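Long-range contact in DyP2 (Amycolatopsis sp. ATCC 39116, PDB 4G2C), which is a heme-containing dye peroxidase that probably oxidises dyes and lignin-related compounds with hydrogen peroxide and also carries a bound manganese ion: residues F74-L84 with L119-V129. Numbering follows the deposited sequence.
Sequences FGDAAEARTFL and LTAHGYATLGV
Leu127 is a knob set into a hole formed by Ala77, Ala80, Arg81 and Leu84 on helix 77-88. Its two methyls split the work. CD2 lies 3.6 Å from Ala80 CB and also rests on the aliphatic start of Arg81, where CG is 3.5 Å away. CD1 meets Leu84 CD1 at 3.8 Å. Leu84 CD1 also touches Leu119 CD2.

The Phe74 ring fits between the two helices. Ala80 CB, from its own segment, covers one face. Phe74 CE2 meets Leu127 CG obliquely. Gly123 O lies in the ring plane at the edge, and Leu119 CD2 approaches the same rim, 4.0 Å from Phe74 CZ. Thr126 turns its methyl to this side: CG2 stands anti to the backbone N and comes 3.4 Å from Phe74 CB. Ala77 CB is 3.0 Å from Thr126 O, a tight fit where the helices come together.

Arg81 borders these apolar contacts with its charged end. Its chain bends at chi3 (77°) and brings NH1 to 2.9 Å from Leu127 O, which lies near the guanidinium plane. Val129 CG2 packs obliquely against the same nitrogen.

Phe74 N is hydrogen-bonded to Asp165 OD2. Asp76 is the N-cap of helix 77-88, its OD2 accepting from Glu79 N; Thr120 is the N-cap of helix 121-127, its OG1 accepting from Gly123 N. Gly128, with positive phi, ends that helix in a Schellman motif.

The axes of the segments 77-84 and 121-127 approach to 9.7 Å, with 113° between their N-to-C directions. After a short turn, each helix follows a strand of the antiparallel sheet in the DyP alpha+beta barrel domain, 66-74 or 114-119. Strand 166-172 runs between those two strands, and its Ala166 touches both Phe74 and Leu119. Phe489 of helix 487-491 packs on Leu119 and Val129.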
loop_
_atom_site.group_PDB
_atom_site.type_symbol
_atom_site.label_atom_id
_atom_site.label_comp_id
_atom_site.label_asym_id
_atom_site.label_seq_id
_atom_site.Cartn_x
_atom_site.Cartn_y
_atom_site.Cartn_z
ATOM N N PHE A 74 -17.257 -19.417 2.095
ATOM C CA PHE A 74 -17.552 -20.633 1.352
ATOM C C PHE A 74 -18.432 -21.587 2.163
ATOM O O PHE A 74 -17.968 -22.211 3.124
ATOM C CB PHE A 74 -16.252 -21.353 0.954
ATOM C CG PHE A 74 -15.393 -20.580 -0.019
ATOM C CD1 PHE A 74 -15.934 -19.549 -0.783
ATOM C CD2 PHE A 74 -14.044 -20.887 -0.170
ATOM C CE1 PHE A 74 -15.150 -18.833 -1.688
ATOM C CE2 PHE A 74 -13.247 -20.185 -1.064
ATOM C CZ PHE A 74 -13.799 -19.151 -1.830
ATOM N N GLY A 75 -19.698 -21.707 1.765
ATOM C CA GLY A 75 -20.624 -22.642 2.394
ATOM C C GLY A 75 -20.454 -24.098 1.974
ATOM O O GLY A 75 -20.712 -25.008 2.765
ATOM N N ASP A 76 -20.029 -24.322 0.730
ATOM C CA ASP A 76 -19.811 -25.677 0.212
ATOM C C ASP A 76 -18.570 -25.738 -0.682
ATOM O O ASP A 76 -18.384 -24.892 -1.555
ATOM C CB ASP A 76 -21.041 -26.161 -0.555
ATOM C CG ASP A 76 -20.824 -27.507 -1.215
ATOM O OD1 ASP A 76 -20.907 -28.537 -0.514
ATOM O OD2 ASP A 76 -20.565 -27.545 -2.432
ATOM N N ALA A 77 -17.722 -26.738 -0.476
ATOM C CA ALA A 77 -16.423 -26.753 -1.156
ATOM C C ALA A 77 -16.554 -26.920 -2.666
ATOM O O ALA A 77 -15.925 -26.184 -3.436
ATOM C CB ALA A 77 -15.508 -27.818 -0.573
ATOM N N ALA A 78 -17.375 -27.882 -3.083
ATOM C CA ALA A 78 -17.587 -28.146 -4.509
ATOM C C ALA A 78 -18.151 -26.927 -5.237
ATOM O O ALA A 78 -17.726 -26.599 -6.356
ATOM C CB ALA A 78 -18.491 -29.377 -4.713
ATOM N N GLU A 79 -19.104 -26.254 -4.601
ATOM C CA GLU A 79 -19.698 -25.079 -5.215
ATOM C C GLU A 79 -18.702 -23.923 -5.293
ATOM O O GLU A 79 -18.748 -23.119 -6.222
ATOM C CB GLU A 79 -20.974 -24.661 -4.480
ATOM C CG GLU A 79 -22.223 -25.429 -4.916
ATOM C CD GLU A 79 -23.429 -25.124 -4.047
ATOM O OE1 GLU A 79 -23.984 -24.007 -4.155
ATOM O OE2 GLU A 79 -23.819 -26.003 -3.245
ATOM N N ALA A 80 -17.791 -23.847 -4.329
ATOM C CA ALA A 80 -16.817 -22.758 -4.317
ATOM C C ALA A 80 -15.820 -22.939 -5.450
ATOM O O ALA A 80 -15.498 -21.984 -6.158
ATOM C CB ALA A 80 -16.104 -22.679 -2.982
ATOM N N ARG A 81 -15.352 -24.173 -5.625
ATOM C CA ARG A 81 -14.458 -24.521 -6.722
ATOM C C ARG A 81 -15.087 -24.211 -8.074
ATOM O O ARG A 81 -14.420 -23.742 -8.999
ATOM C CB ARG A 81 -14.067 -25.998 -6.647
ATOM C CG ARG A 81 -13.338 -26.338 -5.356
ATOM C CD ARG A 81 -13.055 -27.826 -5.213
ATOM N NE ARG A 81 -11.931 -28.260 -6.036
ATOM C CZ ARG A 81 -10.825 -28.827 -5.562
ATOM N NH1 ARG A 81 -10.689 -29.037 -4.258
ATOM N NH2 ARG A 81 -9.853 -29.188 -6.396
ATOM N N THR A 82 -16.378 -24.470 -8.193
ATOM C CA THR A 82 -17.073 -24.159 -9.428
ATOM C C THR A 82 -17.111 -22.629 -9.629
ATOM O O THR A 82 -16.813 -22.123 -10.708
ATOM C CB THR A 82 -18.474 -24.795 -9.430
ATOM O OG1 THR A 82 -18.333 -26.212 -9.287
ATOM C CG2 THR A 82 -19.243 -24.477 -10.727
ATOM N N PHE A 83 -17.450 -21.899 -8.574
ATOM C CA PHE A 83 -17.469 -20.437 -8.630
ATOM C C PHE A 83 -16.128 -19.862 -9.092
ATOM O O PHE A 83 -16.058 -19.129 -10.090
ATOM C CB PHE A 83 -17.840 -19.874 -7.260
ATOM C CG PHE A 83 -17.926 -18.368 -7.210
ATOM C CD1 PHE A 83 -18.710 -17.671 -8.116
ATOM C CD2 PHE A 83 -17.247 -17.655 -6.225
ATOM C CE1 PHE A 83 -18.811 -16.294 -8.066
ATOM C CE2 PHE A 83 -17.342 -16.274 -6.159
ATOM C CZ PHE A 83 -18.125 -15.589 -7.086
ATOM N N LEU A 84 -15.061 -20.193 -8.368
ATOM C CA LEU A 84 -13.724 -19.751 -8.750
ATOM C C LEU A 84 -13.426 -20.071 -10.211
ATOM O O LEU A 84 -12.943 -19.215 -10.953
ATOM C CB LEU A 84 -12.682 -20.367 -7.828
ATOM C CG LEU A 84 -12.835 -19.811 -6.405
ATOM C CD1 LEU A 84 -12.049 -20.618 -5.401
ATOM C CD2 LEU A 84 -12.402 -18.366 -6.381
ATOM N N LEU A 119 -7.475 -15.689 -1.886
ATOM C CA LEU A 119 -7.954 -16.696 -0.948
ATOM C C LEU A 119 -7.232 -16.632 0.392
ATOM O O LEU A 119 -6.019 -16.449 0.435
ATOM C CB LEU A 119 -7.741 -18.088 -1.538
ATOM C CG LEU A 119 -8.469 -18.367 -2.850
ATOM C CD1 LEU A 119 -7.931 -19.622 -3.491
ATOM C CD2 LEU A 119 -9.952 -18.475 -2.574
ATOM N N THR A 120 -7.974 -16.814 1.486
ATOM C CA THR A 120 -7.372 -16.856 2.822
ATOM C C THR A 120 -6.954 -18.274 3.133
ATOM O O THR A 120 -7.381 -19.212 2.462
ATOM C CB THR A 120 -8.360 -16.429 3.925
ATOM O OG1 THR A 120 -9.426 -17.390 4.005
ATOM C CG2 THR A 120 -8.930 -15.044 3.630
ATOM N N ALA A 121 -6.126 -18.442 4.159
ATOM C CA ALA A 121 -5.746 -19.789 4.582
ATOM C C ALA A 121 -7.008 -20.599 4.874
ATOM O O ALA A 121 -7.120 -21.773 4.501
ATOM C CB ALA A 121 -4.839 -19.747 5.808
ATOM N N HIS A 122 -7.969 -19.966 5.539
ATOM C CA HIS A 122 -9.208 -20.665 5.831
ATOM C C HIS A 122 -9.917 -21.074 4.550
ATOM O O HIS A 122 -10.508 -22.135 4.476
ATOM C CB HIS A 122 -10.144 -19.835 6.708
ATOM C CG HIS A 122 -11.312 -20.619 7.216
ATOM N ND1 HIS A 122 -12.461 -20.809 6.474
ATOM C CD2 HIS A 122 -11.483 -21.314 8.365
ATOM C CE1 HIS A 122 -13.298 -21.567 7.159
ATOM N NE2 HIS A 122 -12.729 -21.887 8.309
ATOM N N GLY A 123 -9.839 -20.236 3.525
ATOM C CA GLY A 123 -10.503 -20.539 2.271
ATOM C C GLY A 123 -9.865 -21.717 1.562
ATOM O O GLY A 123 -10.546 -22.490 0.899
ATOM N N TYR A 124 -8.547 -21.847 1.685
ATOM C CA TYR A 124 -7.852 -23.028 1.175
ATOM C C TYR A 124 -8.333 -24.272 1.921
ATOM O O TYR A 124 -8.553 -25.326 1.318
ATOM C CB TYR A 124 -6.323 -22.881 1.307
ATOM C CG TYR A 124 -5.672 -22.140 0.154
ATOM C CD1 TYR A 124 -5.298 -22.817 -1.006
ATOM C CD2 TYR A 124 -5.432 -20.765 0.222
ATOM C CE1 TYR A 124 -4.714 -22.147 -2.071
ATOM C CE2 TYR A 124 -4.841 -20.093 -0.834
ATOM C CZ TYR A 124 -4.485 -20.788 -1.980
ATOM O OH TYR A 124 -3.898 -20.132 -3.047
ATOM N N ALA A 125 -8.500 -24.139 3.232
ATOM C CA ALA A 125 -8.962 -25.251 4.050
ATOM C C ALA A 125 -10.360 -25.715 3.620
ATOM O O ALA A 125 -10.604 -26.910 3.482
ATOM C CB ALA A 125 -8.927 -24.892 5.554
ATOM N N THR A 126 -11.269 -24.774 3.398
ATOM C CA THR A 126 -12.608 -25.121 2.920
ATOM C C THR A 126 -12.571 -25.846 1.579
ATOM O O THR A 126 -13.380 -26.733 1.318
ATOM C CB THR A 126 -13.506 -23.884 2.745
ATOM O OG1 THR A 126 -13.927 -23.409 4.024
ATOM C CG2 THR A 126 -14.748 -24.245 1.939
ATOM N N LEU A 127 -11.653 -25.438 0.715
ATOM C CA LEU A 127 -11.542 -26.040 -0.606
ATOM C C LEU A 127 -10.826 -27.385 -0.530
ATOM O O LEU A 127 -10.858 -28.173 -1.481
ATOM C CB LEU A 127 -10.780 -25.104 -1.555
ATOM C CG LEU A 127 -11.435 -23.784 -1.988
ATOM C CD1 LEU A 127 -10.465 -22.959 -2.806
ATOM C CD2 LEU A 127 -12.729 -24.016 -2.776
ATOM N N GLY A 128 -10.167 -27.635 0.599
ATOM C CA GLY A 128 -9.298 -28.794 0.744
ATOM C C GLY A 128 -8.079 -28.772 -0.180
ATOM O O GLY A 128 -7.735 -29.788 -0.785
ATOM N N VAL A 129 -7.414 -27.623 -0.287
ATOM C CA VAL A 129 -6.290 -27.487 -1.218
ATOM C C VAL A 129 -4.968 -27.147 -0.511
ATOM O O VAL A 129 -4.951 -26.412 0.478
ATOM C CB VAL A 129 -6.605 -26.415 -2.303
ATOM C CG1 VAL A 129 -5.375 -26.073 -3.083
ATOM C CG2 VAL A 129 -7.729 -26.883 -3.231
#